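DUF2235 domain-containing protein (Pseudomonas aeruginosa, PDB 4O5P) is a phospholipase effector of the type VI secretion system, Tle1, which probably hydrolyses membrane phospholipids through an alpha/beta-hydrolase-type catalytic domain. Local coordinates at residues T481-D486 with L654-V659; A583-G588 with D680-R685. All blocks are in the same frame, centred on the assembly; numbering follows the deposited sequence.

In the fold
Both contacts lie in the C-terminal family region, about 15 Å apart between centres and each about 25 Å from the centre of the chain. In sequence their segments alternate: 481-486, 583-588, 654-659, 680-685. Helix 469-487 joins them, for while Trp483 faces helix 649-657 in interaction 1, its neighbours meet interaction 2: Arg484 NH1 lies 3.2 Å from Tyr681 CD1, and Ile485 CD1 packs 3.5 Å from Tyr586 CE1. Distant parts of the C-terminal region are thus packed around one helix. At the end of segment 680-685, Arg685 forms a salt bridge with Asp281, possibly the acid of a Ser-His-Asp triad as in alpha/beta-hydrolases, so this end, not the contact itself, reaches toward the probable active site.

Interaction 1: residues T481-D486 with L654-V659; sequences TAWRID and LFDEQV
Trp483 meets both Asp656 and Phe655, one indole serving a polar and an apolar contact at once. The polar part is a hydrogen bond from Trp483 NE1 to Asp656 OD1, 2.7 Å long and with an angle of 152° at the hydrogen. The oxygen lies close to the indole plane, where the N-H points, and is approached nearly along its own C-O axis. The carboxylate itself is turned 64° from the ring, so the two flat groups are far from coplanar. This bond gives the buried indole nitrogen an acceptor and would restrain rotation of the ring. Asp656 OD2 forms a salt bridge with Arg487, so the carboxylate is held by more than one side chain, and the arginine probably favours its charged form.

The apolar part lies over one face of the same indole. Phe655 CB sits 3.5 Å from the centroid of the five-membered ring, almost on its normal, in a CH-pi contact; the nearest ring carbon, Trp483 CD1, is 3.4 Å from Phe655 CB. Beyond CB the phenyl group leads away, its centroid 5.5 Å from that of the five-membered ring, and the two aromatic planes are inclined obliquely. Trp483 reaches across because its CG stands opposite the backbone N (chi1 176°), carrying the indole out from helix 469-487 toward the last turn of helix 649-657.

Both helices, in the C-terminal region of this Tle1-like effector, are packed against others. Helix 616-637 packs on Thr481, Ala482 and Ile485, helix 571-587 meets Arg484 and Ile485 with Phe582, and Ile485 again with Tyr586, and helix 451-463 meets Leu654 and Gln658, while Lys393 binds the backbone carbonyls of Phe655, Asp656 and Val659 where helix 649-657 ends.

Interaction 2: residues A583-G588 with D680-R685; sequences AHDYKG and DYFRYR
The phenyl ring of Phe682 rests against two successive side chains of helix 571-587, Asp585 and Tyr586, and the contact has no hydrogen bond across it. Phe682 takes chi1 -77°, with CG opposite its own carbonyl carbon, which turns the ring toward the helix. Its CD1 comes within 3.5 Å of Asp585 CB, and CE1 lies almost as near. The aspartate meets the ring through its methylene, the carboxylate plane standing 78° from the phenyl plane, while OD2 is hydrogen-bonded to Thr679.

This is helix-to-loop packing within the C-terminal region of this Tle1-like effector, in the last turn of helix 571-587, just before Gly588 leaves it with positive phi. Phe682 follows a short 3-10 turn at Asp680 and Tyr681, in the loop between helix 649-657 and strand 687-689.

At the far end of the phenyl ring, CZ is 3.8 Å from Tyr586 CB and also borders Tyr586 CD1, lying at the edge of the phenol ring near its plane. With chi1 176°, CG anti to the backbone N, the phenol of Tyr586 projects out from the helix, and its OH is hydrogen-bonded to Ser631. Ile626 and His627 of helix 616-637 also touch Phe682.

Interaction 1: residues T481-D486 with L654-V659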
loop_
_atom_site.group_PDB
_atom_site.type_symbol
_atom_site.label_atom_id
_atom_site.label_comp_id
_atom_site.label_asym_id
_atom_site.label_seq_id
_atom_site.Cartn_x
_atom_site.Cartn_y
_atom_site.Cartn_z
ATOM N N THR A 481 -16.135 -11.536 12.726
ATOM C CA THR A 481 -16.358 -12.983 12.814
ATOM C C THR A 481 -17.793 -13.261 13.273
ATOM O O THR A 481 -18.505 -14.067 12.662
ATOM C CB THR A 481 -15.383 -13.651 13.806
ATOM O OG1 THR A 481 -14.038 -13.539 13.315
ATOM C CG2 THR A 481 -15.732 -15.144 13.984
ATOM N N ALA A 482 -18.210 -12.594 14.354
ATOM C CA ALA A 482 -19.579 -12.721 14.860
ATOM C C ALA A 482 -20.608 -12.445 13.769
ATOM O O ALA A 482 -21.577 -13.185 13.637
ATOM C CB ALA A 482 -19.808 -11.796 16.059
ATOM N N TRP A 483 -20.393 -11.393 12.979
ATOM C CA TRP A 483 -21.293 -11.097 11.859
ATOM C C TRP A 483 -21.303 -12.197 10.793
ATOM O O TRP A 483 -22.359 -12.528 10.247
ATOM C CB TRP A 483 -20.910 -9.767 11.215
ATOM C CG TRP A 483 -21.710 -9.399 9.989
ATOM C CD1 TRP A 483 -22.866 -8.669 9.953
ATOM C CD2 TRP A 483 -21.380 -9.694 8.624
ATOM N NE1 TRP A 483 -23.276 -8.495 8.640
ATOM C CE2 TRP A 483 -22.388 -9.124 7.811
ATOM C CE3 TRP A 483 -20.339 -10.406 8.011
ATOM C CZ2 TRP A 483 -22.383 -9.240 6.420
ATOM C CZ3 TRP A 483 -20.329 -10.509 6.631
ATOM C CH2 TRP A 483 -21.343 -9.926 5.851
ATOM N N ARG A 484 -20.129 -12.755 10.497
ATOM C CA ARG A 484 -20.032 -13.863 9.541
ATOM C C ARG A 484 -20.715 -15.131 10.044
ATOM O O ARG A 484 -21.231 -15.896 9.239
ATOM C CB ARG A 484 -18.573 -14.193 9.187
ATOM C CG ARG A 484 -17.862 -13.132 8.381
ATOM C CD ARG A 484 -16.342 -13.379 8.355
ATOM N NE ARG A 484 -15.700 -12.229 7.722
ATOM C CZ ARG A 484 -14.494 -11.789 8.039
ATOM N NH1 ARG A 484 -13.777 -12.418 8.961
ATOM N NH2 ARG A 484 -14.010 -10.730 7.424
ATOM N N ILE A 485 -20.714 -15.376 11.354
ATOM C CA ILE A 485 -21.361 -16.598 11.855
ATOM C C ILE A 485 -22.843 -16.623 11.414
ATOM O O ILE A 485 -23.396 -17.680 11.077
ATOM C CB ILE A 485 -21.239 -16.750 13.390
ATOM C CG1 ILE A 485 -19.784 -17.009 13.794
ATOM C CG2 ILE A 485 -22.115 -17.899 13.903
ATOM C CD1 ILE A 485 -19.537 -16.807 15.291
ATOM N N ASP A 486 -23.479 -15.455 11.401
ATOM C CA ASP A 486 -24.843 -15.393 10.893
ATOM C C ASP A 486 -24.917 -15.272 9.374
ATOM O O ASP A 486 -25.549 -16.101 8.735
ATOM C CB ASP A 486 -25.668 -14.298 11.571
ATOM C CG ASP A 486 -27.115 -14.336 11.152
ATOM O OD1 ASP A 486 -27.465 -13.668 10.147
ATOM O OD2 ASP A 486 -27.905 -15.050 11.815
ATOM N N LEU A 654 -24.239 -1.706 8.959
ATOM C CA LEU A 654 -22.932 -1.261 8.466
ATOM C C LEU A 654 -22.162 -2.435 7.873
ATOM O O LEU A 654 -21.596 -2.317 6.785
ATOM C CB LEU A 654 -22.105 -0.641 9.582
ATOM C CG LEU A 654 -20.769 -0.034 9.134
ATOM C CD1 LEU A 654 -20.994 1.346 8.514
ATOM C CD2 LEU A 654 -19.791 0.071 10.307
ATOM N N PHE A 655 -22.129 -3.566 8.580
ATOM C CA PHE A 655 -21.417 -4.728 8.008
ATOM C C PHE A 655 -22.089 -5.317 6.773
ATOM O O PHE A 655 -21.399 -5.783 5.846
ATOM C CB PHE A 655 -21.162 -5.819 9.057
ATOM C CG PHE A 655 -20.108 -5.436 10.058
ATOM C CD1 PHE A 655 -18.762 -5.578 9.750
ATOM C CD2 PHE A 655 -20.460 -4.915 11.289
ATOM C CE1 PHE A 655 -17.778 -5.218 10.658
ATOM C CE2 PHE A 655 -19.477 -4.543 12.211
ATOM C CZ PHE A 655 -18.134 -4.697 11.890
ATOM N N ASP A 656 -23.423 -5.318 6.771
ATOM C CA ASP A 656 -24.202 -5.746 5.599
ATOM C C ASP A 656 -23.954 -4.913 4.335
ATOM O O ASP A 656 -23.687 -5.468 3.274
ATOM C CB ASP A 656 -25.693 -5.682 5.912
ATOM C CG ASP A 656 -26.195 -6.865 6.716
ATOM O OD1 ASP A 656 -25.395 -7.679 7.234
ATOM O OD2 ASP A 656 -27.431 -6.963 6.848
ATOM N N GLU A 657 -24.059 -3.584 4.458
ATOM C CA GLU A 657 -24.128 -2.687 3.302
ATOM C C GLU A 657 -22.940 -1.720 3.129
ATOM O O GLU A 657 -22.889 -0.965 2.160
ATOM C CB GLU A 657 -25.437 -1.873 3.336
ATOM C CG GLU A 657 -26.710 -2.723 3.275
ATOM C CD GLU A 657 -27.967 -1.873 3.177
ATOM O OE1 GLU A 657 -27.914 -0.670 3.515
ATOM O OE2 GLU A 657 -29.009 -2.406 2.744
ATOM N N GLN A 658 -21.983 -1.735 4.053
ATOM C CA GLN A 658 -20.821 -0.838 3.913
ATOM C C GLN A 658 -19.477 -1.570 3.880
ATOM O O GLN A 658 -18.623 -1.257 3.053
ATOM C CB GLN A 658 -20.832 0.230 5.005
ATOM C CG GLN A 658 -21.528 1.540 4.566
ATOM C CD GLN A 658 -23.045 1.445 4.486
ATOM O OE1 GLN A 658 -23.681 0.763 5.289
ATOM N NE2 GLN A 658 -23.635 2.146 3.514
ATOM N N VAL A 659 -19.325 -2.570 4.748
ATOM C CA VAL A 659 -18.065 -3.280 4.904
ATOM C C VAL A 659 -17.884 -4.350 3.836
ATOM O O VAL A 659 -18.695 -5.283 3.718
ATOM C CB VAL A 659 -17.938 -3.899 6.313
ATOM C CG1 VAL A 659 -16.661 -4.754 6.425
ATOM C CG2 VAL A 659 -17.942 -2.792 7.376
#

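Interaction 2: residues A583-G588 with D680-R685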
loop_
_atom_site.group_PDB
_atom_site.type_symbol
_atom_site.label_atom_id
_atom_site.label_comp_id
_atom_site.label_asym_id
_atom_site.label_seq_id
_atom_site.Cartn_x
_atom_site.Cartn_y
_atom_site.Cartn_z
ATOM N N ALA A 583 -17.731 -20.867 6.508
ATOM C CA ALA A 583 -18.587 -21.878 7.137
ATOM C C ALA A 583 -17.807 -23.148 7.479
ATOM O O ALA A 583 -17.875 -23.640 8.613
ATOM C CB ALA A 583 -19.779 -22.196 6.239
ATOM N N HIS A 584 -17.078 -23.677 6.492
ATOM C CA HIS A 584 -16.230 -24.848 6.720
ATOM C C HIS A 584 -15.253 -24.644 7.886
ATOM O O HIS A 584 -15.187 -25.476 8.815
ATOM C CB HIS A 584 -15.448 -25.200 5.454
ATOM C CG HIS A 584 -14.588 -26.420 5.597
ATOM N ND1 HIS A 584 -13.216 -26.355 5.707
ATOM C CD2 HIS A 584 -14.909 -27.734 5.671
ATOM C CE1 HIS A 584 -12.728 -27.577 5.825
ATOM N NE2 HIS A 584 -13.734 -28.432 5.815
ATOM N N ASP A 585 -14.499 -23.545 7.837
ATOM C CA ASP A 585 -13.534 -23.242 8.895
ATOM C C ASP A 585 -14.207 -23.169 10.265
ATOM O O ASP A 585 -13.673 -23.652 11.268
ATOM C CB ASP A 585 -12.824 -21.904 8.625
ATOM C CG ASP A 585 -11.861 -21.966 7.453
ATOM O OD1 ASP A 585 -11.607 -23.077 6.937
ATOM O OD2 ASP A 585 -11.355 -20.895 7.046
ATOM N N TYR A 586 -15.378 -22.553 10.318
ATOM C CA TYR A 586 -15.999 -22.287 11.611
ATOM C C TYR A 586 -16.620 -23.567 12.179
ATOM O O TYR A 586 -16.660 -23.749 13.392
ATOM C CB TYR A 586 -17.040 -21.171 11.491
ATOM C CG TYR A 586 -17.791 -20.903 12.780
ATOM C CD1 TYR A 586 -17.215 -20.160 13.802
ATOM C CD2 TYR A 586 -19.068 -21.400 12.971
ATOM C CE1 TYR A 586 -17.896 -19.914 14.991
ATOM C CE2 TYR A 586 -19.759 -21.161 14.148
ATOM C CZ TYR A 586 -19.176 -20.423 15.148
ATOM O OH TYR A 586 -19.883 -20.205 16.306
ATOM N N LYS A 587 -17.081 -24.457 11.305
ATOM C CA LYS A 587 -17.682 -25.719 11.767
ATOM C C LYS A 587 -16.584 -26.660 12.265
ATOM O O LYS A 587 -16.756 -27.359 13.264
ATOM C CB LYS A 587 -18.504 -26.389 10.658
ATOM C CG LYS A 587 -19.360 -27.584 11.157
ATOM C CD LYS A 587 -19.969 -28.392 10.012
ATOM C CE LYS A 587 -21.348 -27.876 9.596
ATOM N NZ LYS A 587 -21.310 -26.470 9.054
ATOM N N GLY A 588 -15.438 -26.642 11.585
ATOM C CA GLY A 588 -14.313 -27.472 11.971
ATOM C C GLY A 588 -14.507 -28.967 11.758
ATOM O O GLY A 588 -13.911 -29.775 12.467
ATOM N N ASP A 680 -7.726 -17.142 5.876
ATOM C CA ASP A 680 -7.315 -15.961 6.631
ATOM C C ASP A 680 -8.414 -15.413 7.558
ATOM O O ASP A 680 -8.145 -14.583 8.423
ATOM C CB ASP A 680 -6.809 -14.863 5.677
ATOM C CG ASP A 680 -5.518 -15.254 4.975
ATOM O OD1 ASP A 680 -4.783 -16.093 5.547
ATOM O OD2 ASP A 680 -5.244 -14.739 3.863
ATOM N N TYR A 681 -9.650 -15.882 7.384
ATOM C CA TYR A 681 -10.734 -15.490 8.285
ATOM C C TYR A 681 -10.398 -15.858 9.721
ATOM O O TYR A 681 -10.886 -15.237 10.669
ATOM C CB TYR A 681 -12.039 -16.193 7.892
ATOM C CG TYR A 681 -12.766 -15.623 6.684
ATOM C CD1 TYR A 681 -12.928 -14.260 6.519
ATOM C CD2 TYR A 681 -13.307 -16.467 5.722
ATOM C CE1 TYR A 681 -13.614 -13.745 5.419
ATOM C CE2 TYR A 681 -13.991 -15.967 4.625
ATOM C CZ TYR A 681 -14.141 -14.611 4.482
ATOM O OH TYR A 681 -14.819 -14.114 3.384
ATOM N N PHE A 682 -9.590 -16.897 9.887
ATOM C CA PHE A 682 -9.296 -17.368 11.219
ATOM C C PHE A 682 -7.847 -17.172 11.618
ATOM O O PHE A 682 -7.323 -17.907 12.446
ATOM C CB PHE A 682 -9.777 -18.808 11.394
ATOM C CG PHE A 682 -11.258 -18.900 11.585
ATOM C CD1 PHE A 682 -12.107 -19.004 10.495
ATOM C CD2 PHE A 682 -11.807 -18.801 12.867
ATOM C CE1 PHE A 682 -13.482 -19.055 10.674
ATOM C CE2 PHE A 682 -13.179 -18.850 13.065
ATOM C CZ PHE A 682 -14.031 -18.982 11.962
ATOM N N ARG A 683 -7.228 -16.144 11.049
ATOM C CA ARG A 683 -5.931 -15.651 11.509
ATOM C C ARG A 683 -6.023 -14.146 11.758
ATOM O O ARG A 683 -6.788 -13.434 11.081
ATOM C CB ARG A 683 -4.860 -15.888 10.453
ATOM C CG ARG A 683 -4.474 -17.343 10.261
ATOM C CD ARG A 683 -3.545 -17.507 9.061
ATOM N NE ARG A 683 -3.584 -18.885 8.615
ATOM C CZ ARG A 683 -4.271 -19.317 7.568
ATOM N NH1 ARG A 683 -4.947 -18.464 6.807
ATOM N NH2 ARG A 683 -4.255 -20.608 7.266
ATOM N N TYR A 684 -5.251 -13.647 12.712
ATOM C CA TYR A 684 -5.171 -12.202 12.862
ATOM C C TYR A 684 -4.285 -11.646 11.765
ATOM O O TYR A 684 -3.385 -12.339 11.259
ATOM C CB TYR A 684 -4.652 -11.804 14.244
ATOM C CG TYR A 684 -5.601 -12.188 15.351
ATOM C CD1 TYR A 684 -6.893 -11.693 15.395
ATOM C CD2 TYR A 684 -5.194 -13.048 16.356
ATOM C CE1 TYR A 684 -7.756 -12.060 16.417
ATOM C CE2 TYR A 684 -6.034 -13.414 17.350
ATOM C CZ TYR A 684 -7.304 -12.922 17.385
ATOM O OH TYR A 684 -8.106 -13.321 18.421
ATOM N N ARG A 685 -4.565 -10.413 11.366
ATOM C CA ARG A 685 -3.785 -9.755 10.328
ATOM C C ARG A 685 -2.369 -9.538 10.852
ATOM O O ARG A 685 -2.180 -9.246 12.039
ATOM C CB ARG A 685 -4.430 -8.414 9.987
ATOM C CG ARG A 685 -3.684 -7.583 8.956
ATOM C CD ARG A 685 -4.339 -6.217 8.783
ATOM N NE ARG A 685 -3.864 -5.578 7.563
ATOM C CZ ARG A 685 -4.110 -4.318 7.222
ATOM N NH1 ARG A 685 -4.839 -3.532 8.016
ATOM N NH2 ARG A 685 -3.608 -3.850 6.091
#